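Local structure of putative extracellular solute-binding protein (Bordetella bronchiseptica, 4P56) at residues Val61-Leu66 with Val85-Val90; Gly173-Asp178 with Lys308-Ala313; Ala226-Gly231 with Lys283-Gly288; Asp245-Leu250 with Asp256-Leu261; Ala313-Ala318 with Ala327-Phe332. The protein binds both enantiomers of mandelate and probably captures such aromatic carboxylates in the periplasm for delivery to a TRAP transporter. One frame throughout, in Å; residues are numbered along the deposited sequence.

Contact 1: residues Val61-Leu66 with Val85-Val90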
# COMPACT_ATOMS: atom_id res chain seq x y z
N VAL A 61 6.22 -5.63 26.50
CA VAL A 61 6.09 -6.02 25.10
C VAL A 61 7.02 -5.17 24.26
O VAL A 61 6.94 -3.96 24.28
CB VAL A 61 4.63 -5.86 24.56
CG1 VAL A 61 4.50 -6.37 23.11
CG2 VAL A 61 3.66 -6.62 25.47
N THR A 62 7.93 -5.82 23.53
CA THR A 62 8.79 -5.10 22.60
C THR A 62 8.78 -5.79 21.24
O THR A 62 8.38 -6.97 21.13
CB THR A 62 10.20 -5.05 23.15
OG1 THR A 62 10.68 -6.39 23.31
CG2 THR A 62 10.21 -4.36 24.51
N LEU A 63 9.18 -5.03 20.22
CA LEU A 63 9.29 -5.53 18.85
C LEU A 63 10.77 -5.60 18.51
O LEU A 63 11.50 -4.62 18.70
CB LEU A 63 8.70 -4.56 17.85
CG LEU A 63 7.22 -4.26 17.74
CD1 LEU A 63 7.07 -3.35 16.54
CD2 LEU A 63 6.44 -5.55 17.61
N ARG A 64 11.23 -6.75 18.04
CA ARG A 64 12.64 -6.88 17.64
C ARG A 64 12.68 -7.07 16.14
O ARG A 64 12.14 -8.05 15.63
CB ARG A 64 13.30 -8.06 18.37
CG ARG A 64 14.69 -8.48 17.83
CD ARG A 64 15.54 -9.21 18.88
NE ARG A 64 14.85 -10.34 19.51
CZ ARG A 64 14.78 -11.57 19.01
NH1 ARG A 64 15.38 -11.87 17.86
NH2 ARG A 64 14.13 -12.53 19.67
N LEU A 65 13.27 -6.11 15.44
CA LEU A 65 13.46 -6.22 13.99
C LEU A 65 14.58 -7.18 13.63
O LEU A 65 15.74 -7.00 14.01
CB LEU A 65 13.78 -4.86 13.38
CG LEU A 65 14.00 -4.82 11.86
CD1 LEU A 65 12.80 -5.31 11.04
CD2 LEU A 65 14.37 -3.41 11.41
N LEU A 66 14.22 -8.24 12.92
CA LEU A 66 15.20 -9.25 12.53
C LEU A 66 16.12 -8.62 11.48
O LEU A 66 15.67 -7.80 10.68
CB LEU A 66 14.45 -10.49 11.96
CG LEU A 66 13.60 -11.25 12.98
CD1 LEU A 66 12.68 -12.30 12.33
CD2 LEU A 66 14.50 -11.93 14.03
N VAL A 85 7.76 -15.97 12.44
CA VAL A 85 7.96 -14.65 13.05
C VAL A 85 6.65 -14.20 13.63
O VAL A 85 5.59 -14.73 13.26
CB VAL A 85 8.45 -13.57 12.03
CG1 VAL A 85 9.80 -13.98 11.44
CG2 VAL A 85 7.42 -13.34 10.93
N ASP A 86 6.70 -13.22 14.53
CA ASP A 86 5.51 -12.84 15.27
C ASP A 86 4.69 -11.75 14.55
O ASP A 86 3.46 -11.79 14.61
CB ASP A 86 5.87 -12.32 16.66
CG ASP A 86 6.41 -13.42 17.57
OD1 ASP A 86 5.79 -14.51 17.63
OD2 ASP A 86 7.46 -13.20 18.22
N VAL A 87 5.36 -10.81 13.90
CA VAL A 87 4.73 -9.64 13.32
C VAL A 87 5.33 -9.31 11.96
O VAL A 87 6.52 -9.46 11.74
CB VAL A 87 4.92 -8.41 14.25
CG1 VAL A 87 4.36 -7.13 13.63
CG2 VAL A 87 4.29 -8.71 15.64
N THR A 88 4.48 -8.89 11.03
CA THR A 88 5.00 -8.34 9.81
C THR A 88 3.99 -7.43 9.14
O THR A 88 2.90 -7.22 9.67
CB THR A 88 5.39 -9.44 8.80
OG1 THR A 88 6.25 -8.87 7.83
CG2 THR A 88 4.17 -10.00 8.12
N PHE A 89 4.37 -6.89 7.99
CA PHE A 89 3.42 -6.20 7.10
C PHE A 89 3.37 -6.91 5.75
O PHE A 89 4.37 -7.47 5.30
CB PHE A 89 3.81 -4.74 6.91
CG PHE A 89 5.19 -4.56 6.35
CD1 PHE A 89 6.31 -4.65 7.16
CD2 PHE A 89 5.36 -4.30 5.00
CE1 PHE A 89 7.60 -4.50 6.64
CE2 PHE A 89 6.66 -4.14 4.47
CZ PHE A 89 7.76 -4.22 5.28
N VAL A 90 2.20 -6.90 5.12
CA VAL A 90 2.04 -7.58 3.85
C VAL A 90 1.31 -6.66 2.91
O VAL A 90 0.45 -5.90 3.34
CB VAL A 90 1.23 -8.90 4.00
CG1 VAL A 90 1.99 -9.92 4.82
CG2 VAL A 90 -0.14 -8.63 4.61
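Leu-66 and Val-85 meet at one end of this contact, Leu-63 and Val-87 at the other, in a strand-helix-strand unit of the solute-binding fold. Strand 62-65 leads through helix 76-81 to strand 87-91, and the two strands are not direct sheet neighbours: even the nearest pair of CA atoms, those of Leu-63 and Val-87, stands 8.3 Å apart. Polar links run instead to strand 28-31 and the residues around it. On one side Thr-62, Arg-64 and Leu-66 exchange backbone hydrogen bonds with Val-27, Leu-29 and Leu-31, while Arg-64 also forms a salt bridge with Glu-28. On the other, Asp-86 OD2 accepts from Thr-30 N, and Thr-88 OG1 bonds to Ser-32 O.

The direct contacts between the segments are apolar and cover 117 Å² in all. Leu-63 reaches over with one methyl, CD2, which lies 4.3 Å from CG2 of Val-87; the same leucine rests on Leu-29 and Trp-49. Val-85 is buried against Ala-79 and Val-80 of helix 76-81. Its CG1 takes the place beside the backbone N (chi1 -62°), which leaves CG2 wedged between N and the carbonyl carbon. CG1 is thus the branch presented to Leu-66, and the fit is tight for two methyls: Leu-66 CD1 sits 3.5 Å from Val-85 CG1.

Contact 2: residues Gly173-Asp178 with Lys308-Ala313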
# COMPACT_ATOMS: atom_id res chain seq x y z
N GLY A 173 0.79 -5.63 -8.13
CA GLY A 173 -0.29 -6.57 -8.31
C GLY A 173 -1.58 -5.81 -8.05
O GLY A 173 -1.58 -4.58 -8.10
N GLY A 174 -2.67 -6.52 -7.76
CA GLY A 174 -3.89 -5.85 -7.34
C GLY A 174 -4.33 -4.71 -8.27
O GLY A 174 -4.31 -4.84 -9.50
N MSE A 175 -4.75 -3.60 -7.66
CA MSE A 175 -5.31 -2.48 -8.40
C MSE A 175 -4.30 -1.93 -9.40
O MSE A 175 -4.66 -1.59 -10.52
CB MSE A 175 -5.72 -1.40 -7.41
CG MSE A 175 -6.34 -0.14 -8.02
SE MSE A 175 -7.97 -0.52 -9.09
CE MSE A 175 -9.11 -1.32 -7.68
N ALA A 176 -3.03 -1.87 -9.01
CA ALA A 176 -2.01 -1.32 -9.89
C ALA A 176 -2.02 -2.12 -11.18
O ALA A 176 -1.96 -1.57 -12.28
CB ALA A 176 -0.64 -1.36 -9.23
N ALA A 177 -2.10 -3.44 -11.04
CA ALA A 177 -2.12 -4.35 -12.17
C ALA A 177 -3.41 -4.18 -12.97
O ALA A 177 -3.39 -4.18 -14.21
CB ALA A 177 -1.96 -5.77 -11.67
N ASP A 178 -4.54 -4.03 -12.26
CA ASP A 178 -5.85 -3.87 -12.93
C ASP A 178 -5.78 -2.61 -13.78
O ASP A 178 -6.21 -2.61 -14.94
CB ASP A 178 -7.00 -3.71 -11.92
CG ASP A 178 -7.34 -4.99 -11.16
OD1 ASP A 178 -7.05 -6.11 -11.67
OD2 ASP A 178 -7.89 -4.88 -10.04
N LYS A 308 -13.82 2.21 -15.56
CA LYS A 308 -15.16 2.51 -15.03
C LYS A 308 -15.89 1.31 -14.44
O LYS A 308 -16.83 1.49 -13.66
CB LYS A 308 -16.04 3.15 -16.11
CG LYS A 308 -16.36 2.21 -17.24
CD LYS A 308 -17.12 2.91 -18.36
CE LYS A 308 -17.35 1.98 -19.55
NZ LYS A 308 -16.07 1.43 -20.09
N GLY A 309 -15.48 0.10 -14.80
CA GLY A 309 -16.13 -1.12 -14.33
C GLY A 309 -15.58 -1.64 -13.01
O GLY A 309 -16.13 -2.57 -12.42
N PHE A 310 -14.48 -1.04 -12.53
CA PHE A 310 -13.79 -1.57 -11.34
C PHE A 310 -14.67 -1.50 -10.10
O PHE A 310 -14.60 -2.40 -9.23
CB PHE A 310 -12.51 -0.80 -11.04
CG PHE A 310 -11.38 -1.04 -12.04
CD1 PHE A 310 -11.57 -1.81 -13.19
CD2 PHE A 310 -10.14 -0.51 -11.80
CE1 PHE A 310 -10.53 -2.01 -14.09
CE2 PHE A 310 -9.10 -0.70 -12.68
CZ PHE A 310 -9.29 -1.47 -13.83
N GLU A 311 -15.46 -0.43 -9.99
CA GLU A 311 -16.29 -0.24 -8.82
C GLU A 311 -17.33 -1.35 -8.72
O GLU A 311 -17.52 -1.93 -7.65
CB GLU A 311 -16.96 1.13 -8.82
CG GLU A 311 -17.84 1.39 -7.62
CD GLU A 311 -18.39 2.82 -7.57
OE1 GLU A 311 -17.61 3.77 -7.44
OE2 GLU A 311 -19.60 2.99 -7.66
N GLN A 312 -17.99 -1.66 -9.84
CA GLN A 312 -18.99 -2.73 -9.87
C GLN A 312 -18.35 -4.10 -9.61
O GLN A 312 -18.94 -4.93 -8.90
CB GLN A 312 -19.80 -2.72 -11.20
CG GLN A 312 -20.94 -3.75 -11.25
CD GLN A 312 -21.98 -3.48 -10.19
OE1 GLN A 312 -22.45 -2.35 -10.06
NE2 GLN A 312 -22.32 -4.48 -9.40
N ALA A 313 -17.15 -4.34 -10.13
CA ALA A 313 -16.41 -5.54 -9.79
C ALA A 313 -16.28 -5.66 -8.27
O ALA A 313 -16.48 -6.73 -7.71
CB ALA A 313 -15.02 -5.54 -10.44
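Phe-310 lays the CD2-CE2-CZ side of its ring against Met-175, a selenomethionine here, and Asp-178, which follow each other one turn apart on helix 174-182, joining the first turns of two helices by a Met-aromatic contact. Helix 174-182 follows strand 168-171, whose end contributes Arg-170 to the mandelate pocket; helix 310-320 belongs to the C-terminal part of the chain.

The tight part runs along one side of the ring, from CD2 through CE2 to CZ. Selenium comes in obliquely, 65° off the ring normal and 4.6 Å from the centroid of the Phe-310 ring, with Met-175 SE 3.5 Å from Phe-310 CD2. The selenomethionine gets there by a folded chain, bent at both chi2 (59°) and chi3 (60°) after leaving the helix with CG anti to its own N. Asp-178 CB lies 3.7 Å from both Phe-310 CE2 and CZ, so that CE2 is shared with the selenium. Val-179 and Ala-182, further along the same helix, also pack on the phenyl group, while Val-106 and Leu-107 lie against Met-175. Mandelic acid is about 9 Å from the Met-175 side chain, so this packing lies near the pocket without lining it.

The other side is loose. Lys-308, Gly-309 and Gln-312 face solvent, and the carboxylate of Asp-178, at the margin of the contact, is engaged by Lys-103 in a salt bridge rather than by helix 310-320. On the packed side, by contrast, Asp-178 O is near the ring plane, at the edge, 3.5 Å from Phe-310 CZ.

Contact 3: residues Ala226-Gly231 with Lys283-Gly288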
# COMPACT_ATOMS: atom_id res chain seq x y z
N ALA A 226 7.63 11.10 -15.54
CA ALA A 226 6.60 10.80 -14.54
C ALA A 226 5.33 11.55 -14.89
O ALA A 226 5.37 12.74 -15.22
CB ALA A 226 7.07 11.24 -13.14
N THR A 227 4.19 10.86 -14.77
CA THR A 227 2.88 11.49 -14.94
C THR A 227 2.07 11.31 -13.69
O THR A 227 1.86 10.19 -13.23
CB THR A 227 2.13 10.92 -16.15
OG1 THR A 227 2.91 11.19 -17.33
CG2 THR A 227 0.74 11.59 -16.28
N GLU A 228 1.66 12.42 -13.11
CA GLU A 228 0.89 12.41 -11.88
C GLU A 228 -0.55 12.64 -12.23
O GLU A 228 -0.87 13.26 -13.23
CB GLU A 228 1.36 13.52 -10.95
CG GLU A 228 2.79 13.38 -10.48
CD GLU A 228 3.12 14.46 -9.49
OE1 GLU A 228 3.59 15.52 -9.92
OE2 GLU A 228 2.83 14.28 -8.28
N PHE A 229 -1.42 12.14 -11.36
CA PHE A 229 -2.86 12.18 -11.57
C PHE A 229 -3.51 12.68 -10.28
O PHE A 229 -3.12 12.26 -9.19
CB PHE A 229 -3.36 10.76 -11.81
CG PHE A 229 -2.97 10.19 -13.14
CD1 PHE A 229 -1.73 9.61 -13.32
CD2 PHE A 229 -3.85 10.21 -14.21
CE1 PHE A 229 -1.37 9.07 -14.53
CE2 PHE A 229 -3.50 9.69 -15.41
CZ PHE A 229 -2.25 9.10 -15.57
N PRO A 230 -4.51 13.55 -10.40
CA PRO A 230 -5.20 14.02 -9.21
C PRO A 230 -5.83 12.87 -8.44
O PRO A 230 -6.59 12.08 -9.00
CB PRO A 230 -6.27 14.96 -9.76
CG PRO A 230 -5.66 15.48 -11.04
CD PRO A 230 -4.95 14.27 -11.61
N GLY A 231 -5.50 12.79 -7.16
CA GLY A 231 -6.01 11.75 -6.28
C GLY A 231 -5.37 10.41 -6.55
O GLY A 231 -5.81 9.39 -6.00
N LYS A 283 11.60 17.00 -4.22
CA LYS A 283 12.79 17.75 -4.65
C LYS A 283 13.38 17.06 -5.89
O LYS A 283 13.88 17.72 -6.79
CB LYS A 283 13.85 17.85 -3.56
CG LYS A 283 15.05 18.71 -3.98
CD LYS A 283 14.62 20.08 -4.55
CE LYS A 283 15.78 21.11 -4.58
NZ LYS A 283 16.87 20.76 -5.54
N VAL A 284 13.31 15.73 -5.92
CA VAL A 284 13.77 15.01 -7.10
C VAL A 284 12.76 15.10 -8.24
O VAL A 284 13.14 15.35 -9.39
CB VAL A 284 14.02 13.51 -6.79
CG1 VAL A 284 14.35 12.75 -8.07
CG2 VAL A 284 15.14 13.36 -5.80
N LEU A 285 11.47 14.88 -7.96
CA LEU A 285 10.45 14.98 -9.00
C LEU A 285 10.47 16.31 -9.72
O LEU A 285 10.29 16.36 -10.94
CB LEU A 285 9.03 14.80 -8.43
CG LEU A 285 8.53 13.41 -8.11
CD1 LEU A 285 7.07 13.47 -7.59
CD2 LEU A 285 8.63 12.52 -9.32
N GLU A 286 10.64 17.40 -8.97
CA GLU A 286 10.52 18.74 -9.54
C GLU A 286 11.85 19.29 -10.04
O GLU A 286 11.93 20.43 -10.50
CB GLU A 286 9.92 19.72 -8.52
CG GLU A 286 8.50 19.35 -8.06
CD GLU A 286 7.97 20.29 -6.98
OE1 GLU A 286 8.74 21.14 -6.47
OE2 GLU A 286 6.77 20.19 -6.65
N GLY A 287 12.90 18.49 -9.94
CA GLY A 287 14.26 18.98 -10.06
C GLY A 287 14.80 19.23 -11.46
O GLY A 287 15.87 19.83 -11.60
N GLY A 288 14.10 18.75 -12.48
CA GLY A 288 14.46 19.09 -13.85
C GLY A 288 15.02 17.94 -14.68
O GLY A 288 15.02 18.01 -15.91
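Ala-226 and Leu-285 bring the two backbones nearest each other, with their CA atoms 7.9 Å apart. Residues 226-228 are extended; beyond them the chain leaves the strand and turns at Gly-231, where phi is positive. The second segment is the end of helix 263-285. After Leu-285 the chain closes a last turn, Gly-287 N bonding to Val-284 O at 3.2 Å, and Gly-288 then breaks the helical course with a phi of 111°, a value that suits glycine.

Ala-226 and Glu-228, two positions apart on the strand, both direct CB at the helix, and Leu-285 answers with its forked end. Its CD2 lies 4.3 Å from Ala-226 CB, a loose apolar touch. CD1, extended by a chi2 of -178°, passes 4.4 Å from Glu-228 OE2. In the fold, strand 225-228 is part of the mixed sheet, bonded to strand 149-153 on one side and to 291-294 on the other, and the helix end packs over one face of it. Phe-152 of the neighbouring strand touches Leu-285 as well as Ala-226, and Ala-211 and Leu-214 of helix 211-216 also pack on the leucine.

The acidic ends are held by an arginine one turn back: Arg-282 forms a salt bridge through NH1 to Glu-228 OE2 and another through NE to Glu-286 OE2. Placed between the two carboxylates, it probably offsets their like charges, with Glu-228 OE1 and Glu-286 OE2 6.5 Å apart.

Contact 4: residues Asp245-Leu250 with Asp256-Leu261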
# COMPACT_ATOMS: atom_id res chain seq x y z
N ASP A 245 -1.01 -17.00 18.41
CA ASP A 245 -0.44 -17.58 19.63
C ASP A 245 0.42 -16.56 20.38
O ASP A 245 0.36 -16.45 21.61
CB ASP A 245 0.35 -18.83 19.27
CG ASP A 245 -0.56 -19.98 18.84
OD1 ASP A 245 -1.72 -20.00 19.31
OD2 ASP A 245 -0.14 -20.84 18.03
N ALA A 246 1.18 -15.77 19.63
CA ALA A 246 2.01 -14.71 20.23
C ALA A 246 1.13 -13.67 20.93
O ALA A 246 1.40 -13.27 22.06
CB ALA A 246 2.85 -14.06 19.18
N PHE A 247 0.08 -13.22 20.25
CA PHE A 247 -0.83 -12.27 20.87
C PHE A 247 -1.39 -12.87 22.16
O PHE A 247 -1.57 -12.16 23.15
CB PHE A 247 -1.94 -11.92 19.89
CG PHE A 247 -2.89 -10.87 20.38
CD1 PHE A 247 -2.60 -9.52 20.21
CD2 PHE A 247 -4.10 -11.23 20.94
CE1 PHE A 247 -3.50 -8.55 20.63
CE2 PHE A 247 -5.00 -10.26 21.36
CZ PHE A 247 -4.71 -8.93 21.19
N ALA A 248 -1.66 -14.17 22.15
CA ALA A 248 -2.24 -14.83 23.33
C ALA A 248 -1.27 -14.87 24.50
O ALA A 248 -1.70 -15.13 25.64
CB ALA A 248 -2.72 -16.26 22.98
N ARG A 249 0.02 -14.65 24.24
CA ARG A 249 1.04 -14.67 25.29
C ARG A 249 1.05 -13.37 26.09
O ARG A 249 1.68 -13.30 27.14
CB ARG A 249 2.46 -14.85 24.73
CG ARG A 249 2.86 -16.23 24.19
CD ARG A 249 4.14 -16.10 23.31
NE ARG A 249 5.35 -15.78 24.09
CZ ARG A 249 6.49 -15.29 23.58
NH1 ARG A 249 6.61 -15.02 22.29
NH2 ARG A 249 7.52 -15.05 24.38
N LEU A 250 0.43 -12.32 25.57
CA LEU A 250 0.41 -11.04 26.28
C LEU A 250 -0.68 -11.06 27.34
O LEU A 250 -1.68 -11.79 27.21
CB LEU A 250 0.13 -9.90 25.30
CG LEU A 250 1.27 -9.22 24.54
CD1 LEU A 250 2.14 -10.20 23.81
CD2 LEU A 250 0.70 -8.20 23.57
N ASP A 256 -5.01 -5.37 25.11
CA ASP A 256 -5.86 -4.18 24.92
C ASP A 256 -5.03 -2.99 24.48
O ASP A 256 -5.42 -2.24 23.58
CB ASP A 256 -6.59 -3.83 26.20
CG ASP A 256 -7.75 -4.75 26.49
OD1 ASP A 256 -8.12 -5.57 25.62
OD2 ASP A 256 -8.29 -4.65 27.62
N THR A 257 -3.87 -2.82 25.11
CA THR A 257 -2.95 -1.74 24.75
C THR A 257 -2.45 -1.87 23.31
O THR A 257 -2.49 -0.91 22.54
CB THR A 257 -1.75 -1.66 25.74
OG1 THR A 257 -2.25 -1.29 27.01
CG2 THR A 257 -0.71 -0.63 25.29
N LEU A 258 -2.01 -3.07 22.92
CA LEU A 258 -1.51 -3.26 21.58
C LEU A 258 -2.61 -2.95 20.57
O LEU A 258 -2.38 -2.28 19.56
CB LEU A 258 -0.99 -4.69 21.38
CG LEU A 258 -0.50 -5.00 19.96
CD1 LEU A 258 0.58 -4.03 19.54
CD2 LEU A 258 -0.01 -6.43 19.85
N VAL A 259 -3.82 -3.42 20.85
CA VAL A 259 -4.95 -3.11 19.99
C VAL A 259 -5.24 -1.60 19.93
O VAL A 259 -5.51 -1.06 18.86
CB VAL A 259 -6.19 -3.91 20.41
CG1 VAL A 259 -7.43 -3.50 19.60
CG2 VAL A 259 -5.91 -5.37 20.22
N ARG A 260 -5.16 -0.91 21.06
CA ARG A 260 -5.41 0.54 21.10
C ARG A 260 -4.37 1.32 20.28
O ARG A 260 -4.66 2.37 19.70
CB ARG A 260 -5.41 0.97 22.55
CG ARG A 260 -5.58 2.42 22.84
CD ARG A 260 -5.89 2.59 24.35
NE ARG A 260 -4.73 2.30 25.20
CZ ARG A 260 -4.63 1.31 26.09
NH1 ARG A 260 -5.62 0.44 26.30
NH2 ARG A 260 -3.52 1.17 26.79
N LEU A 261 -3.15 0.79 20.24
CA LEU A 261 -2.06 1.39 19.48
C LEU A 261 -2.09 0.92 18.03
O LEU A 261 -1.27 1.33 17.21
CB LEU A 261 -0.72 1.02 20.12
CG LEU A 261 -0.45 1.73 21.45
CD1 LEU A 261 0.83 1.21 22.11
CD2 LEU A 261 -0.39 3.27 21.26
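Phe-247 turns the rim of its ring, not a face, to Leu-258 and Val-259. Both aliphatic groups lie near the ring plane at neighbouring parts of the edge: Leu-258 CD2 stands 4.0 Å from Phe-247 CD1, and Val-259 CG2 stands 3.9 Å from Phe-247 CZ. Phe-247 CE1 lies between them, 4.0 Å from Val-259 CG2 and 4.2 Å from Leu-258 CD2. Leu-258 comes in at a slant to the phenylalanine, whereas Val-259 runs nearly perpendicular to it. The ring reaches this position because chi1 is -176°, which swings CG away from the backbone N and carries the phenyl group across to the second helix.

Leu-258 also meets Leu-250, and its CD2 is the methyl used both times: Leu-250 CD2 is 4.2 Å from Leu-258 CD2, with the two side chains crossing at about a right angle. The consecutive helices 244-248 and 252-260, which follow strand 237-242, are joined by a short turn and pack through these side chains. A tight backbone turn, Leu-250 N bonding to Phe-247 O at 3.1 Å, brings Leu-250 round toward Leu-258. Ile-53 of helix 40-56 packs on Leu-258, while Val-27 and Val-61 reach Leu-250, so the helix pair is fastened to the N-terminal part of the chain. The phenylalanine also makes a cation-pi contact with Arg-139. On the outer surface of the second helix, the Arg-260 guanidinium folds back over Thr-257, whose CA lies 3.4 Å above its plane, displaced toward its rim, and Arg-260 NH2 gives Thr-257 OG1 a weak, bent hydrogen bond.

Contact 5: residues Ala313-Ala318 with Ala327-Phe332; sequences AWLDAA and AALASF
Trp-314 meets Ala-328 at the edge of its indole: the Ala-328 methyl CB lies near the ring plane, 4.1 Å from Trp-314 CH2. Leu-329 approaches the adjoining corner obliquely, with its CB 3.9 Å from Trp-314 CZ3. Over one face lies Ala-318, one turn further along the tryptophan's own helix, its CB 4.2 Å above the plane of the Trp-314 ring and displaced toward the rim. The benzo end of the indole therefore does the work across the interface. The pyrrole end serves another part of the chain, since NE1 bonds to Leu-101 O, and this buried N-H thus has an acceptor that also helps fix the rotation of the ring.

With chi1 at -179° the indole leaves its helix opposite the backbone N and spans the space to the next one. Helices 310-320 and 325-340 are consecutive and joined by a short connection; their segments cross at 128° between N-to-C directions, nearer antiparallel than parallel. At closest approach the axes are 11.4 Å apart, a wide spacing in keeping with the bulky ring between them.

The side chains of Trp-314 and Leu-329 run alongside one another, pointing opposite ways, so the leucine's CB touches the ring while its outer end continues to a second partner. There Leu-329 CD2 faces Leu-315 CD2 at 4.2 Å, a methyl-to-methyl contact. Beyond the interface, helix 325-340 is backed by helix 114-129: Tyr-128 touches Ala-327 and Ser-331, and Ala-120 and Thr-124 pack on Phe-332, whose ring meets Phe-104 edge to face.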
# COMPACT_ATOMS: atom_id res chain seq x y z
N ALA A 313 -17.15 -4.34 -10.13
CA ALA A 313 -16.41 -5.54 -9.79
C ALA A 313 -16.28 -5.66 -8.27
O ALA A 313 -16.48 -6.73 -7.71
CB ALA A 313 -15.02 -5.54 -10.44
N TRP A 314 -15.92 -4.57 -7.60
CA TRP A 314 -15.78 -4.61 -6.17
C TRP A 314 -17.14 -4.83 -5.48
O TRP A 314 -17.25 -5.64 -4.56
CB TRP A 314 -15.09 -3.34 -5.64
CG TRP A 314 -14.93 -3.40 -4.21
CD1 TRP A 314 -13.89 -3.98 -3.52
CD2 TRP A 314 -15.84 -2.89 -3.22
NE1 TRP A 314 -14.13 -3.89 -2.18
CE2 TRP A 314 -15.31 -3.22 -1.97
CE3 TRP A 314 -17.04 -2.19 -3.27
CZ2 TRP A 314 -15.94 -2.87 -0.78
CZ3 TRP A 314 -17.66 -1.85 -2.10
CH2 TRP A 314 -17.11 -2.19 -0.86
N LEU A 315 -18.16 -4.09 -5.90
CA LEU A 315 -19.50 -4.34 -5.37
C LEU A 315 -19.89 -5.82 -5.48
O LEU A 315 -20.43 -6.41 -4.54
CB LEU A 315 -20.52 -3.44 -6.07
CG LEU A 315 -20.40 -1.97 -5.67
CD1 LEU A 315 -21.24 -1.10 -6.61
CD2 LEU A 315 -20.83 -1.72 -4.21
N ASP A 316 -19.60 -6.42 -6.63
CA ASP A 316 -20.00 -7.83 -6.83
C ASP A 316 -19.28 -8.74 -5.84
O ASP A 316 -19.86 -9.71 -5.34
CB ASP A 316 -19.69 -8.30 -8.25
CG ASP A 316 -20.60 -7.67 -9.31
OD1 ASP A 316 -21.68 -7.12 -8.99
OD2 ASP A 316 -20.20 -7.74 -10.50
N ALA A 317 -18.01 -8.44 -5.57
CA ALA A 317 -17.18 -9.22 -4.62
C ALA A 317 -17.68 -9.00 -3.20
O ALA A 317 -17.72 -9.94 -2.38
CB ALA A 317 -15.69 -8.83 -4.75
N ALA A 318 -18.09 -7.77 -2.91
CA ALA A 318 -18.61 -7.44 -1.57
C ALA A 318 -19.88 -8.23 -1.32
O ALA A 318 -20.09 -8.80 -0.22
CB ALA A 318 -18.93 -5.93 -1.48
N ALA A 327 -22.76 0.50 1.47
CA ALA A 327 -22.51 1.21 2.73
C ALA A 327 -21.03 1.45 2.96
O ALA A 327 -20.63 2.57 3.30
CB ALA A 327 -23.06 0.46 3.88
N ALA A 328 -20.23 0.40 2.78
CA ALA A 328 -18.80 0.52 2.97
C ALA A 328 -18.21 1.54 1.99
O ALA A 328 -17.40 2.40 2.36
CB ALA A 328 -18.14 -0.86 2.83
N LEU A 329 -18.64 1.49 0.74
CA LEU A 329 -18.11 2.36 -0.29
C LEU A 329 -18.48 3.82 -0.00
O LEU A 329 -17.64 4.73 -0.05
CB LEU A 329 -18.65 1.90 -1.64
CG LEU A 329 -18.11 2.60 -2.87
CD1 LEU A 329 -16.60 2.47 -2.96
CD2 LEU A 329 -18.77 1.98 -4.09
N ALA A 330 -19.75 4.04 0.35
CA ALA A 330 -20.25 5.37 0.67
C ALA A 330 -19.55 5.92 1.92
O ALA A 330 -19.23 7.09 2.00
CB ALA A 330 -21.76 5.31 0.88
N SER A 331 -19.31 5.05 2.89
CA SER A 331 -18.67 5.46 4.11
C SER A 331 -17.22 5.89 3.85
O SER A 331 -16.76 6.94 4.33
CB SER A 331 -18.69 4.29 5.08
OG SER A 331 -18.15 4.67 6.34
N PHE A 332 -16.50 5.06 3.11
CA PHE A 332 -15.13 5.38 2.76
C PHE A 332 -15.06 6.73 2.03
O PHE A 332 -14.21 7.54 2.33
CB PHE A 332 -14.50 4.30 1.92
CG PHE A 332 -13.18 4.70 1.31
CD1 PHE A 332 -12.00 4.63 2.06
CD2 PHE A 332 -13.11 5.09 -0.02
CE1 PHE A 332 -10.78 4.98 1.50
CE2 PHE A 332 -11.88 5.45 -0.59
CZ PHE A 332 -10.72 5.38 0.17

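How the contacts relate
From the N terminus, contact 1 closes first, bringing together two strands linked by helix 76-81. Contact 2 then spans the longest loop, from helix 174-182 to helix 310-320. Inside it lies contact 3, tying strand 225-228 to the end of helix 263-285, and inside that in turn lies contact 4, a short closure between consecutive helices. Contact 5 follows in series, sharing Ala-313 and helix 310-320 with contact 2; none of the five loops cross. In space the grouping differs: contact 4 touches contact 1, where Val-61 meets Leu-250, although about 40 Å separates its centre from that of contact 3. Contacts 2 and 5 touch through Glu-311 and Leu-329.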